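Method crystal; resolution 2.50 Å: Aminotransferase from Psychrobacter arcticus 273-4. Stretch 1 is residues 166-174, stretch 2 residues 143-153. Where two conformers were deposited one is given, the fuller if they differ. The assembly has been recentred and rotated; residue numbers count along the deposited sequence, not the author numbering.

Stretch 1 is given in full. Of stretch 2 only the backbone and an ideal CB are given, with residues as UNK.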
# COMPACT_ATOMS: atom_id res chain seq x y z
N GLN A 166 13.23 3.81 -16.74
CA GLN A 166 14.01 3.02 -15.77
C GLN A 166 15.30 3.78 -15.48
O GLN A 166 16.01 4.14 -16.41
CB GLN A 166 14.31 1.63 -16.31
CG GLN A 166 14.81 0.66 -15.25
CD GLN A 166 15.30 -0.64 -15.82
OE1 GLN A 166 16.15 -0.65 -16.73
NE2 GLN A 166 14.81 -1.76 -15.27
N HIS A 167 15.61 3.99 -14.21
CA HIS A 167 16.69 4.86 -13.77
C HIS A 167 17.60 4.22 -12.74
O HIS A 167 17.62 4.60 -11.56
CB HIS A 167 16.06 6.17 -13.25
CG HIS A 167 15.11 6.80 -14.23
ND1 HIS A 167 15.54 7.52 -15.32
CD2 HIS A 167 13.77 6.73 -14.33
CE1 HIS A 167 14.50 7.91 -16.02
NE2 HIS A 167 13.41 7.44 -15.45
N PHE A 168 18.33 3.20 -13.19
CA PHE A 168 19.35 2.53 -12.39
C PHE A 168 20.69 2.61 -13.11
O PHE A 168 20.74 2.49 -14.32
CB PHE A 168 18.99 1.07 -12.16
CG PHE A 168 17.82 0.88 -11.23
CD1 PHE A 168 17.96 1.18 -9.86
CD2 PHE A 168 16.59 0.39 -11.69
CE1 PHE A 168 16.90 1.00 -8.98
CE2 PHE A 168 15.52 0.21 -10.81
CZ PHE A 168 15.68 0.52 -9.45
N ALA A 169 21.75 2.90 -12.36
CA ALA A 169 23.13 2.87 -12.84
C ALA A 169 23.70 1.74 -12.00
O ALA A 169 23.79 1.86 -10.78
CB ALA A 169 23.83 4.17 -12.55
N ALA A 170 24.05 0.63 -12.64
CA ALA A 170 24.55 -0.55 -11.94
C ALA A 170 26.03 -0.73 -12.21
O ALA A 170 26.48 -0.53 -13.34
CB ALA A 170 23.79 -1.73 -12.40
N VAL A 171 26.80 -1.07 -11.17
CA VAL A 171 28.24 -1.34 -11.30
C VAL A 171 28.43 -2.86 -11.21
O VAL A 171 27.88 -3.51 -10.31
CB VAL A 171 29.07 -0.62 -10.22
CG1 VAL A 171 30.58 -0.95 -10.38
CG2 VAL A 171 28.83 0.87 -10.30
N LEU A 172 29.18 -3.42 -12.16
CA LEU A 172 29.43 -4.87 -12.19
C LEU A 172 30.41 -5.27 -11.08
O LEU A 172 31.23 -4.46 -10.65
CB LEU A 172 29.96 -5.32 -13.55
CG LEU A 172 29.08 -5.03 -14.78
CD1 LEU A 172 29.46 -6.01 -15.87
CD2 LEU A 172 27.59 -5.15 -14.53
N PRO A 173 30.32 -6.53 -10.62
CA PRO A 173 31.18 -6.94 -9.51
C PRO A 173 32.53 -7.55 -9.88
O PRO A 173 32.71 -8.02 -11.02
CB PRO A 173 30.36 -8.07 -8.89
CG PRO A 173 29.74 -8.75 -10.09
CD PRO A 173 29.45 -7.65 -11.07
N HIS A 174 33.48 -7.47 -8.93
CA HIS A 174 34.74 -8.21 -9.00
C HIS A 174 34.37 -9.52 -8.28
O HIS A 174 33.50 -9.53 -7.41
CB HIS A 174 35.93 -7.50 -8.30
CG HIS A 174 36.59 -6.44 -9.13
ND1 HIS A 174 37.24 -5.35 -8.56
CD2 HIS A 174 36.71 -6.28 -10.47
CE1 HIS A 174 37.74 -4.59 -9.52
NE2 HIS A 174 37.42 -5.12 -10.68
N UNK A 143 16.70 17.09 -16.11
CA UNK A 143 17.72 16.04 -16.27
C UNK A 143 17.36 14.78 -15.50
O UNK A 143 16.90 14.87 -14.38
CB UNK A 143 19.09 16.55 -15.81
N UNK A 144 17.55 13.61 -16.12
CA UNK A 144 17.29 12.31 -15.47
C UNK A 144 18.43 11.93 -14.53
O UNK A 144 19.60 12.14 -14.84
CB UNK A 144 17.10 11.21 -16.52
N UNK A 145 18.07 11.40 -13.36
CA UNK A 145 19.05 10.88 -12.40
C UNK A 145 18.70 9.44 -12.07
O UNK A 145 17.54 9.04 -12.13
CB UNK A 145 19.09 11.73 -11.13
N UNK A 146 19.72 8.67 -11.71
CA UNK A 146 19.59 7.25 -11.41
C UNK A 146 19.93 6.91 -9.97
O UNK A 146 20.62 7.67 -9.29
CB UNK A 146 20.49 6.44 -12.35
N UNK A 147 19.43 5.75 -9.54
CA UNK A 147 19.74 5.16 -8.22
C UNK A 147 20.97 4.28 -8.52
O UNK A 147 20.89 3.38 -9.35
CB UNK A 147 18.57 4.37 -7.62
N UNK A 148 22.10 4.57 -7.87
CA UNK A 148 23.34 3.81 -8.09
C UNK A 148 23.35 2.54 -7.24
O UNK A 148 23.24 2.61 -6.02
CB UNK A 148 24.56 4.67 -7.77
N UNK A 149 23.45 1.38 -7.91
CA UNK A 149 23.58 0.09 -7.26
C UNK A 149 25.08 -0.17 -7.34
O UNK A 149 25.59 -0.42 -8.42
CB UNK A 149 22.74 -1.01 -7.91
N UNK A 150 25.81 -0.06 -6.21
CA UNK A 150 27.26 -0.20 -6.24
C UNK A 150 27.79 -1.61 -6.55
O UNK A 150 28.99 -1.76 -6.82
CB UNK A 150 27.82 0.25 -4.89
N UNK A 151 26.92 -2.61 -6.49
CA UNK A 151 27.28 -3.97 -6.86
C UNK A 151 26.02 -4.76 -7.23
O UNK A 151 25.02 -4.68 -6.53
CB UNK A 151 28.03 -4.66 -5.72
N UNK A 152 26.08 -5.46 -8.36
CA UNK A 152 25.03 -6.37 -8.81
C UNK A 152 25.70 -7.76 -8.81
O UNK A 152 26.92 -7.85 -8.85
CB UNK A 152 24.47 -5.98 -10.18
N UNK A 153 24.92 -8.86 -8.77
CA UNK A 153 23.47 -8.96 -8.72
C UNK A 153 22.81 -8.29 -7.51
O UNK A 153 23.42 -8.16 -6.44
CB UNK A 153 23.08 -10.44 -8.74

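Position 143 opens the stretch in an extended conformation, and its CB has nothing of stretch 1 within 5.5 Å, so the partner strand sets no preference. A beta-branched residue suits such a backbone, and Val-143 is the residue found.

At 144 the CB points toward stretch 1 and lies 4.2 Å from ND1 of His-167. A short polar or acidic side chain would suit the rim of an imidazole. The residue is Asp-144, whose OD2 comes to 3.4 Å from CE1 of His-167, at the ring's edge and near its plane, where the polarized C-H is a fitting neighbour for a carboxylate.

Position 145 points away, leaving room for something long. Lys-145 runs out in a nearly extended chain, and its NZ is hydrogen-bonded elsewhere in the structure; its closest approach to stretch 1 is through the backbone, with O of Lys-145 3.4 Å from CB of His-167.

The CB at 146 is directed toward the partner backbone, 3.5 Å from O of His-167 and 3.8 Å from N of Ala-169. So close to the main chain, a small residue is favoured: glycine, alanine or serine. It is Ser-146. Its OG shares water 1 with O of Phe-168, at 3.2 Å from OG and 3.1 Å from that O, with the water donating to the carbonyl.

From 147 to 149 the strands pair in parallel. At 147 the backbone N donates to O of His-167 (2.9 Å) and the O accepts from N of Ala-169 (3.2 Å), while CB lies 3.9 Å from CD1 of Phe-168, on the same sheet face. Valine, isoleucine or leucine would all suit. Ile-147 packs its CB against that ring, and the end of its side chain leads away.

Position 148 lies on the other face, with Ala-169 as its paired residue. The small methyl leaves space for a larger apolar side chain, which could also reach Val-171. Leu-148 does so: its CD1 lies 4.2 Å from CB of Ala-169 and 3.7 Å from CG2 of Val-171.

At 149 the CB returns to the face of Phe-168 and Ala-170. N donates to O of Ala-169 (2.9 Å), and O accepts from N of Val-171 (3.1 Å). A branched aliphatic chain can fill the space beside the aromatic ring; Leu-149 places CG 4.2 Å from CD1 of Phe-168.

Position 150 points away, and its phi of -69° and psi of -13° break the extended run. Proline tolerates this phi, and Pro-150 is present; its O accepts from water 2 at 2.7 Å.

At 151 the CB points sideways, 5.2 Å from CB of Pro-173, inviting a medium apolar chain. Leu-151 brings its CG to 4.1 Å from CB of Pro-173.

Position 152 has CB 4.2 Å from O of Val-171 and 4.8 Å from CB of Ala-170, so a small side chain with both a donor and a methyl fits. Thr-152 makes a weak bond from OG1 to O of Val-171 (3.4 Å), and its CG2 meets CB of Ala-170 at 3.7 Å.

Position 153 points away after a cis peptide bond, which favours proline: Pro-153.

Stretch 2 (143-153) VDKSILLPLTP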
# COMPACT_ATOMS: atom_id res chain seq x y z
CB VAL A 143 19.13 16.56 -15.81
CG1 VAL A 143 19.08 17.11 -14.39
CG2 VAL A 143 20.21 15.48 -15.94
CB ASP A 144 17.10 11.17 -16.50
CG ASP A 144 15.72 11.16 -17.14
OD1 ASP A 144 14.82 11.91 -16.71
OD2 ASP A 144 15.54 10.35 -18.07
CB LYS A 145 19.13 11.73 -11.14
CG LYS A 145 19.50 13.17 -11.38
CD LYS A 145 20.04 13.84 -10.13
CE LYS A 145 20.32 15.30 -10.42
NZ LYS A 145 21.05 15.97 -9.34
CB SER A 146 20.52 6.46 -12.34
OG SER A 146 20.01 6.48 -13.64
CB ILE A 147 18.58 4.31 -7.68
CG1 ILE A 147 17.26 5.13 -7.62
CG2 ILE A 147 18.92 3.74 -6.32
CD1 ILE A 147 17.30 6.44 -6.80
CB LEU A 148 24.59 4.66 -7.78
CG LEU A 148 25.99 4.03 -7.88
CD1 LEU A 148 26.22 3.33 -9.21
CD2 LEU A 148 27.06 5.08 -7.67
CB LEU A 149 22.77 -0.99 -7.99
CG LEU A 149 21.27 -0.75 -8.21
CD1 LEU A 149 20.63 -1.99 -8.81
CD2 LEU A 149 20.56 -0.37 -6.92
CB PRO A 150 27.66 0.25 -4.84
CG PRO A 150 26.58 -0.16 -4.00
CD PRO A 150 25.32 -0.04 -4.82
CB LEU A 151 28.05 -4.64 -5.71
CG LEU A 151 28.45 -6.12 -5.80
CD1 LEU A 151 29.67 -6.42 -4.95
CD2 LEU A 151 27.32 -7.03 -5.40
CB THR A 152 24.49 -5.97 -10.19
OG1 THR A 152 25.57 -5.84 -11.12
CG2 THR A 152 23.77 -4.64 -10.11
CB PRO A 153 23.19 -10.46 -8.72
CG PRO A 153 24.47 -11.13 -8.91
CD PRO A 153 25.57 -10.17 -8.87
O HOH W 1 21.75 4.97 -15.87
O HOH W 2 30.64 -3.33 -8.20
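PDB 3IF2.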